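Local structure of cortical-lytic enzyme (Bacillus cereus, 4S3J) at residues P358-D362 and W383-S389; A342-V346 and L412-Q416; E151-A156 and K209-R213. The protein hydrolyses partially degraded spore-cortex peptidoglycan during germination, acting as an N-acetylglucosaminidase that recognises muramic acid delta-lactam residues. Residues are numbered along the deposited sequence.

Interaction 1. Residues P358-D362 and W383-S389; sequences PIRYD and WFEDARS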
loop_
_atom_site.group_PDB
_atom_site.type_symbol
_atom_site.label_atom_id
_atom_site.label_comp_id
_atom_site.label_asym_id
_atom_site.label_seq_id
_atom_site.Cartn_x
_atom_site.Cartn_y
_atom_site.Cartn_z
ATOM N N PRO A 358 5.086 4.463 -24.855
ATOM C CA PRO A 358 5.806 4.933 -23.675
ATOM C C PRO A 358 4.883 5.098 -22.482
ATOM O O PRO A 358 3.644 5.215 -22.647
ATOM C CB PRO A 358 6.354 6.293 -24.108
ATOM C CG PRO A 358 5.348 6.791 -25.092
ATOM C CD PRO A 358 4.846 5.563 -25.818
ATOM N N ILE A 359 5.483 5.075 -21.298
ATOM C CA ILE A 359 4.757 5.333 -20.061
ATOM C C ILE A 359 4.840 6.823 -19.768
ATOM O O ILE A 359 5.925 7.411 -19.773
ATOM C CB ILE A 359 5.341 4.521 -18.899
ATOM C CG1 ILE A 359 5.145 3.016 -19.137
ATOM C CG2 ILE A 359 4.706 4.932 -17.575
ATOM C CD1 ILE A 359 6.067 2.149 -18.375
ATOM N N ARG A 360 3.688 7.447 -19.566
ATOM C CA ARG A 360 3.585 8.849 -19.219
ATOM C C ARG A 360 3.365 8.997 -17.720
ATOM O O ARG A 360 3.022 8.032 -17.043
ATOM C CB ARG A 360 2.442 9.499 -19.980
ATOM C CG ARG A 360 2.727 9.652 -21.473
ATOM C CD ARG A 360 1.589 9.174 -22.298
ATOM N NE ARG A 360 0.382 9.953 -22.074
ATOM C CZ ARG A 360 -0.855 9.500 -22.287
ATOM N NH1 ARG A 360 -1.892 10.290 -22.044
ATOM N NH2 ARG A 360 -1.063 8.256 -22.724
ATOM N N TYR A 361 3.571 10.205 -17.203
ATOM C CA TYR A 361 3.415 10.461 -15.766
ATOM C C TYR A 361 2.594 11.718 -15.502
ATOM O O TYR A 361 2.887 12.785 -16.007
ATOM C CB TYR A 361 4.778 10.590 -15.103
ATOM C CG TYR A 361 4.719 10.469 -13.601
ATOM C CD1 TYR A 361 4.673 9.224 -12.988
ATOM C CD2 TYR A 361 4.665 11.605 -12.796
ATOM C CE1 TYR A 361 4.614 9.110 -11.611
ATOM C CE2 TYR A 361 4.594 11.500 -11.406
ATOM C CZ TYR A 361 4.572 10.256 -10.822
ATOM O OH TYR A 361 4.490 10.127 -9.447
ATOM N N ASP A 362 1.529 11.549 -14.731
ATOM C CA ASP A 362 0.651 12.650 -14.339
ATOM C C ASP A 362 1.194 13.261 -13.045
ATOM O O ASP A 362 1.146 12.627 -11.996
ATOM C CB ASP A 362 -0.787 12.123 -14.177
ATOM C CG ASP A 362 -1.794 13.206 -13.797
ATOM O OD1 ASP A 362 -1.459 14.149 -13.079
ATOM O OD2 ASP A 362 -2.959 13.111 -14.228
ATOM N N TRP A 383 -3.746 2.801 -15.768
ATOM C CA TRP A 383 -3.193 3.592 -14.659
ATOM C C TRP A 383 -2.611 2.596 -13.662
ATOM O O TRP A 383 -3.221 1.561 -13.427
ATOM C CB TRP A 383 -4.265 4.469 -13.999
ATOM C CG TRP A 383 -4.683 5.604 -14.866
ATOM C CD1 TRP A 383 -5.608 5.579 -15.869
ATOM C CD2 TRP A 383 -4.165 6.937 -14.829
ATOM N NE1 TRP A 383 -5.704 6.819 -16.459
ATOM C CE2 TRP A 383 -4.841 7.678 -15.833
ATOM C CE3 TRP A 383 -3.208 7.583 -14.038
ATOM C CZ2 TRP A 383 -4.548 9.018 -16.091
ATOM C CZ3 TRP A 383 -2.949 8.919 -14.274
ATOM C CH2 TRP A 383 -3.615 9.622 -15.288
ATOM N N PHE A 384 -1.424 2.871 -13.122
ATOM C CA PHE A 384 -0.794 1.888 -12.251
ATOM C C PHE A 384 0.130 2.562 -11.233
ATOM O O PHE A 384 0.006 3.768 -11.002
ATOM C CB PHE A 384 -0.090 0.797 -13.102
ATOM C CG PHE A 384 1.119 1.239 -13.859
ATOM C CD1 PHE A 384 1.014 2.029 -15.012
ATOM C CD2 PHE A 384 2.369 0.798 -13.463
ATOM C CE1 PHE A 384 2.179 2.425 -15.705
ATOM C CE2 PHE A 384 3.529 1.204 -14.145
ATOM C CZ PHE A 384 3.425 1.979 -15.281
ATOM N N GLU A 385 0.980 1.776 -10.575
ATOM C CA GLU A 385 1.882 2.284 -9.547
ATOM C C GLU A 385 3.312 1.997 -9.961
ATOM O O GLU A 385 3.598 0.900 -10.460
ATOM C CB GLU A 385 1.601 1.626 -8.205
ATOM C CG GLU A 385 0.193 1.828 -7.647
ATOM C CD GLU A 385 -0.045 3.258 -7.178
ATOM O OE1 GLU A 385 0.925 3.925 -6.732
ATOM O OE2 GLU A 385 -1.196 3.724 -7.285
ATOM N N ASP A 386 4.230 2.950 -9.744
ATOM C CA ASP A 386 5.648 2.677 -9.987
ATOM C C ASP A 386 6.519 3.391 -8.955
ATOM O O ASP A 386 6.005 3.988 -8.000
ATOM C CB ASP A 386 6.092 3.042 -11.425
ATOM C CG ASP A 386 6.164 4.550 -11.705
ATOM O OD1 ASP A 386 6.054 5.388 -10.786
ATOM O OD2 ASP A 386 6.376 4.896 -12.901
ATOM N N ALA A 387 7.842 3.318 -9.136
ATOM C CA ALA A 387 8.755 3.828 -8.120
ATOM C C ALA A 387 8.561 5.325 -7.839
ATOM O O ALA A 387 8.728 5.780 -6.689
ATOM C CB ALA A 387 10.200 3.544 -8.522
ATOM N N ARG A 388 8.222 6.089 -8.873
ATOM C CA ARG A 388 8.035 7.527 -8.716
ATOM C C ARG A 388 6.871 7.834 -7.781
ATOM O O ARG A 388 7.009 8.660 -6.862
ATOM C CB ARG A 388 7.795 8.201 -10.072
ATOM C CG ARG A 388 9.027 8.144 -10.988
ATOM C CD ARG A 388 8.717 8.577 -12.403
ATOM N NE ARG A 388 7.819 7.645 -13.093
ATOM C CZ ARG A 388 7.538 7.700 -14.393
ATOM N NH1 ARG A 388 8.090 8.637 -15.153
ATOM N NH2 ARG A 388 6.708 6.811 -14.933
ATOM N N SER A 389 5.715 7.211 -8.033
ATOM C CA SER A 389 4.519 7.563 -7.268
ATOM C C SER A 389 4.619 6.982 -5.858
ATOM O O SER A 389 4.195 7.626 -4.899
ATOM C CB SER A 389 3.184 7.155 -8.001
ATOM O OG SER A 389 2.903 5.771 -8.388
HETATM O O HOH W 1 7.158 9.156 -17.852
#
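Packing without direct hydrogen bonds carries this contact, the largest part being Y361 against the side chain of R388. It sets strand 360-362, antiparallel to strand 367-373 in the insertion, against the turn into helix 387-400. I359 CG2 meets the edge of the F384 ring at CZ (4.0 Å), a compact pairing suited to a buried site. R388 CD sits over one face of the Y361 ring, and the guanidinium turns a face to it, with R388 NE 3.5 Å from Y361 CD1. Y361 OH comes within 3.4 Å of S389 CA while bonding to Q366. D362 OD2 rests 3.7 Å from CH2 at the W383 ring edge; the other oxygen, D362 OD1, accepts from the backbone N of A365.

The direct side-chain hydrogen bonds among the two segments lie within 383-389. D386 and S389 form a capping box, with weak bonds from D386 N to S389 OG (3.4 Å) and from S389 N to D386 OD1 (3.3 Å). D386 OD2 forms a salt bridge with R388 NH2 (2.8 Å).

Water 1 joins I359 O and R388 NH1, each at 2.9 Å. With its charge balanced by D386, the arginine can present a flat, largely satisfied surface to tyrosine.

Interaction 2. Residues A342-V346 and L412-Q416; sequences AVSSV and LPFPQ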
loop_
_atom_site.group_PDB
_atom_site.type_symbol
_atom_site.label_atom_id
_atom_site.label_comp_id
_atom_site.label_asym_id
_atom_site.label_seq_id
_atom_site.Cartn_x
_atom_site.Cartn_y
_atom_site.Cartn_z
ATOM N N ALA A 342 -7.109 -6.042 -13.368
ATOM C CA ALA A 342 -6.077 -5.613 -12.429
ATOM C C ALA A 342 -4.737 -6.058 -12.933
ATOM O O ALA A 342 -4.591 -7.187 -13.421
ATOM C CB ALA A 342 -6.335 -6.194 -11.039
ATOM N N VAL A 343 -3.755 -5.172 -12.801
ATOM C CA VAL A 343 -2.393 -5.473 -13.204
ATOM C C VAL A 343 -1.386 -5.108 -12.122
ATOM O O VAL A 343 -1.493 -4.077 -11.446
ATOM C CB VAL A 343 -2.014 -4.717 -14.510
ATOM C CG1 VAL A 343 -2.788 -5.276 -15.696
ATOM C CG2 VAL A 343 -2.255 -3.224 -14.369
ATOM N N SER A 344 -0.354 -5.936 -12.011
ATOM C CA SER A 344 0.814 -5.591 -11.214
ATOM C C SER A 344 1.634 -4.496 -11.915
ATOM O O SER A 344 1.430 -4.228 -13.095
ATOM C CB SER A 344 1.670 -6.822 -10.990
ATOM O OG SER A 344 2.306 -7.186 -12.200
ATOM N N SER A 345 2.590 -3.913 -11.202
ATOM C CA SER A 345 3.456 -2.882 -11.782
ATOM C C SER A 345 4.246 -3.491 -12.931
ATOM O O SER A 345 4.390 -2.877 -14.003
ATOM C CB SER A 345 4.363 -2.317 -10.676
ATOM O OG SER A 345 5.168 -1.225 -11.128
ATOM N N VAL A 346 4.754 -4.703 -12.711
ATOM C CA VAL A 346 5.548 -5.398 -13.735
ATOM C C VAL A 346 4.680 -5.706 -14.951
ATOM O O VAL A 346 5.118 -5.529 -16.099
ATOM C CB VAL A 346 6.174 -6.681 -13.143
ATOM C CG1 VAL A 346 6.795 -7.551 -14.211
ATOM C CG2 VAL A 346 7.198 -6.316 -12.059
ATOM N N LEU A 412 1.332 -9.211 -6.439
ATOM C CA LEU A 412 1.390 -8.207 -7.503
ATOM C C LEU A 412 2.814 -7.656 -7.607
ATOM O O LEU A 412 3.157 -6.676 -6.922
ATOM C CB LEU A 412 0.402 -7.085 -7.192
ATOM C CG LEU A 412 -1.078 -7.488 -7.274
ATOM C CD1 LEU A 412 -1.932 -6.591 -6.391
ATOM C CD2 LEU A 412 -1.548 -7.389 -8.726
ATOM N N PRO A 413 3.676 -8.324 -8.387
ATOM C CA PRO A 413 5.106 -7.994 -8.441
ATOM C C PRO A 413 5.376 -6.503 -8.664
ATOM O O PRO A 413 4.795 -5.873 -9.563
ATOM C CB PRO A 413 5.618 -8.815 -9.616
ATOM C CG PRO A 413 4.701 -10.004 -9.677
ATOM C CD PRO A 413 3.357 -9.516 -9.184
ATOM N N PHE A 414 6.292 -5.978 -7.845
ATOM C CA PHE A 414 6.642 -4.566 -7.802
ATOM C C PHE A 414 7.893 -4.448 -6.922
ATOM O O PHE A 414 7.855 -3.935 -5.796
ATOM C CB PHE A 414 5.449 -3.756 -7.269
ATOM C CG PHE A 414 5.615 -2.254 -7.297
ATOM C CD1 PHE A 414 6.761 -1.629 -7.780
ATOM C CD2 PHE A 414 4.584 -1.461 -6.821
ATOM C CE1 PHE A 414 6.859 -0.225 -7.761
ATOM C CE2 PHE A 414 4.674 -0.081 -6.802
ATOM C CZ PHE A 414 5.808 0.543 -7.274
ATOM N N PRO A 415 9.028 -4.943 -7.432
ATOM C CA PRO A 415 10.211 -5.074 -6.564
ATOM C C PRO A 415 10.707 -3.736 -6.030
ATOM O O PRO A 415 11.224 -3.655 -4.923
ATOM C CB PRO A 415 11.282 -5.696 -7.476
ATOM C CG PRO A 415 10.637 -5.966 -8.776
ATOM C CD PRO A 415 9.262 -5.384 -8.821
ATOM N N GLN A 416 10.546 -2.685 -6.821
ATOM C CA GLN A 416 11.060 -1.388 -6.427
ATOM C C GLN A 416 10.346 -0.859 -5.189
ATOM O O GLN A 416 10.923 -0.116 -4.411
ATOM C CB GLN A 416 10.927 -0.382 -7.558
ATOM C CG GLN A 416 11.661 -0.775 -8.809
ATOM C CD GLN A 416 10.820 -1.532 -9.799
ATOM O OE1 GLN A 416 9.753 -2.067 -9.474
ATOM N NE2 GLN A 416 11.306 -1.604 -11.030
HETATM O O HOH W 2 2.280 -4.318 -8.376
HETATM O O HOH W 3 7.668 -2.566 -11.135
#
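Segment 342-346 passes from strand 341-343 into helix 345-354, in the insertion after barrel strand 318-330, and packs on the loop leading from barrel strand 404-408 into helix 415-424; the spans 343-346 and 412-415 run in nearly the same direction, 21° apart. V343 points its side chain away and meets the partner through its backbone, V343 C lying 4.1 Å from L412 CD2.

S344 is the N-cap of its helix, and its OG bonds to the backbone N of A347. The short side chain allows close packing: S344 CB is 4.0 Å from L412 CD2 and 3.7 Å from P413 CD.

S345 CB lies over the face of the F414 ring, 3.9 Å from the centroid, a CH-pi contact, while S345 OG bonds to E385 O. Two waters extend the link: water 2 spans S345 N and L412 O (2.9 Å each), and water 3 donates to S345 OG (2.8 Å) and to Q416 OE1 (2.7 Å).

V346 N donates a weak hydrogen bond to P413 O (3.4 Å, 163°), and V346 CG2 packs on P413 CB (3.8 Å) and P415 CD (4.0 Å), rigid apolar rings meeting a branched side chain.

Two helix starts are thus joined mainly by small apolar contacts and bridging water, the V346 amide, not yet served by a helical carbonyl, supplying a direct but weak bond.

Interaction 3. Residues E151-A156 and K209-R213; sequences EPTETA and KYGMR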
loop_
_atom_site.group_PDB
_atom_site.type_symbol
_atom_site.label_atom_id
_atom_site.label_comp_id
_atom_site.label_asym_id
_atom_site.label_seq_id
_atom_site.Cartn_x
_atom_site.Cartn_y
_atom_site.Cartn_z
ATOM N N GLU A 151 -12.426 -20.253 9.464
ATOM C CA GLU A 151 -10.984 -20.111 9.273
ATOM C C GLU A 151 -10.625 -20.292 7.804
ATOM O O GLU A 151 -11.105 -21.233 7.158
ATOM C CB GLU A 151 -10.211 -21.137 10.094
ATOM C CG GLU A 151 -10.377 -21.023 11.588
ATOM C CD GLU A 151 -9.270 -21.732 12.352
ATOM O OE1 GLU A 151 -8.288 -22.179 11.719
ATOM O OE2 GLU A 151 -9.383 -21.830 13.591
ATOM N N PRO A 152 -9.749 -19.425 7.272
ATOM C CA PRO A 152 -9.235 -19.629 5.910
ATOM C C PRO A 152 -8.209 -20.758 5.838
ATOM O O PRO A 152 -7.644 -21.136 6.857
ATOM C CB PRO A 152 -8.593 -18.290 5.573
ATOM C CG PRO A 152 -8.206 -17.718 6.878
ATOM C CD PRO A 152 -9.252 -18.169 7.862
ATOM N N THR A 153 -7.955 -21.276 4.636
ATOM C CA THR A 153 -7.124 -22.463 4.508
ATOM C C THR A 153 -5.675 -22.179 4.898
ATOM O O THR A 153 -5.189 -21.065 4.711
ATOM C CB THR A 153 -7.178 -23.023 3.058
ATOM O OG1 THR A 153 -6.465 -24.261 2.993
ATOM C CG2 THR A 153 -6.589 -22.038 2.052
ATOM N N GLU A 154 -5.007 -23.184 5.464
ATOM C CA GLU A 154 -3.571 -23.127 5.751
ATOM C C GLU A 154 -3.188 -21.943 6.642
ATOM O O GLU A 154 -2.122 -21.336 6.471
ATOM C CB GLU A 154 -2.793 -23.077 4.428
ATOM C CG GLU A 154 -3.113 -24.244 3.489
ATOM C CD GLU A 154 -2.486 -24.084 2.108
ATOM O OE1 GLU A 154 -1.258 -23.887 2.016
ATOM O OE2 GLU A 154 -3.239 -24.132 1.113
ATOM N N THR A 155 -4.047 -21.623 7.609
ATOM C CA THR A 155 -3.781 -20.498 8.504
ATOM C C THR A 155 -2.497 -20.704 9.289
ATOM O O THR A 155 -1.714 -19.779 9.434
ATOM C CB THR A 155 -4.958 -20.255 9.484
ATOM O OG1 THR A 155 -6.076 -19.750 8.750
ATOM C CG2 THR A 155 -4.615 -19.220 10.508
ATOM N N ALA A 156 -2.270 -21.909 9.805
ATOM C CA ALA A 156 -1.071 -22.161 10.604
ATOM C C ALA A 156 0.198 -21.930 9.781
ATOM O O ALA A 156 1.182 -21.391 10.290
ATOM C CB ALA A 156 -1.089 -23.573 11.169
ATOM N N LYS A 209 -4.099 -19.163 19.716
ATOM C CA LYS A 209 -3.681 -20.379 19.023
ATOM C C LYS A 209 -2.636 -20.126 17.916
ATOM O O LYS A 209 -1.697 -20.902 17.762
ATOM C CB LYS A 209 -4.892 -21.086 18.414
ATOM C CG LYS A 209 -4.529 -22.348 17.632
ATOM C CD LYS A 209 -5.738 -23.041 17.049
ATOM C CE LYS A 209 -5.324 -24.274 16.254
ATOM N NZ LYS A 209 -6.489 -24.969 15.639
ATOM N N TYR A 210 -2.769 -19.030 17.179
ATOM C CA TYR A 210 -1.916 -18.808 16.006
ATOM C C TYR A 210 -0.867 -17.722 16.210
ATOM O O TYR A 210 -0.129 -17.388 15.271
ATOM C CB TYR A 210 -2.773 -18.453 14.785
ATOM C CG TYR A 210 -3.626 -19.602 14.297
ATOM C CD1 TYR A 210 -3.046 -20.780 13.837
ATOM C CD2 TYR A 210 -5.010 -19.510 14.291
ATOM C CE1 TYR A 210 -3.822 -21.832 13.392
ATOM C CE2 TYR A 210 -5.793 -20.555 13.850
ATOM C CZ TYR A 210 -5.199 -21.712 13.401
ATOM O OH TYR A 210 -5.996 -22.746 12.959
ATOM N N GLY A 211 -0.784 -17.173 17.416
ATOM C CA GLY A 211 0.204 -16.144 17.714
ATOM C C GLY A 211 -0.131 -14.827 17.051
ATOM O O GLY A 211 0.748 -14.004 16.759
ATOM N N MET A 212 -1.421 -14.616 16.830
ATOM C CA MET A 212 -1.885 -13.406 16.178
ATOM C C MET A 212 -2.086 -12.296 17.203
ATOM O O MET A 212 -3.152 -12.179 17.804
ATOM C CB MET A 212 -3.163 -13.686 15.399
ATOM C CG MET A 212 -2.923 -14.470 14.121
ATOM S SD MET A 212 -4.474 -15.196 13.533
ATOM C CE MET A 212 -3.966 -15.871 11.962
ATOM N N ARG A 213 -1.047 -11.495 17.421
ATOM C CA ARG A 213 -1.073 -10.537 18.520
ATOM C C ARG A 213 -1.798 -9.229 18.199
ATOM O O ARG A 213 -1.965 -8.393 19.076
ATOM C CB ARG A 213 0.360 -10.253 19.005
ATOM C CG ARG A 213 1.009 -11.457 19.685
ATOM C CD ARG A 213 2.399 -11.141 20.218
ATOM N NE ARG A 213 3.435 -11.195 19.193
ATOM C CZ ARG A 213 4.653 -10.684 19.340
ATOM N NH1 ARG A 213 4.997 -10.063 20.459
ATOM N NH2 ARG A 213 5.536 -10.784 18.365
#
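A type II beta turn from P152 to T155 brings the chain into helix 155-164, with E154 as N-cap. Across from it, helix 193-210 ends at Y210, and G211 leaves helical geometry with a phi of +72°, a conformation that costs glycine little because it has no CB to clash. The backbones come closest at A156 and Y210, whose CA atoms are 6.4 Å apart, so the first turn of one helix lies beside the last residue of the other.

Y210 dominates the side-chain contact. T155 CG2 sits squarely over its ring, 3.6 Å from the centroid and 5° off the normal, a CH-pi interaction. T155 can turn this methyl to the ring while its OG1 bonds back to P152 O (2.8 Å). The small A156 CB lies 3.9 Å from Y210 CE1. M212 CE reaches T155 CG2 at 3.7 Å, its flexible thioether extending the apolar patch toward P169 and L171 of strand 168-177. Toward solvent, Y210 OH donates to E151 OE1 at 2.7 Å.

The contact joins helices following the second and third strands of the TIM barrel. Tyrosine serves both environments: one ring face is covered by the T155 methyl, while its hydroxyl meets a carboxylate near solvent.

How the interactions relate
From the N terminus, past the LysM region, interaction 3 closes a loop of 52 residues containing barrel strand 168-177. Its second segment leads into strand 214-218, just before E220, the likely proton donor. Interaction 2 opens at 342-346, after barrel strand 318-330, and closes at 412-416, after strand 404-408. Interaction 1 lies wholly within that span and joins strands of what is, by its topology, the insertion seen in many family 18 enzymes to the start of helix 387-400. Interactions 1 and 2 touch through a probable hydrogen bond of S345 OG with E385 O and packing of E385 and D386 on F414; interaction 3 stays about 17 Å from interaction 2 (nearest atoms).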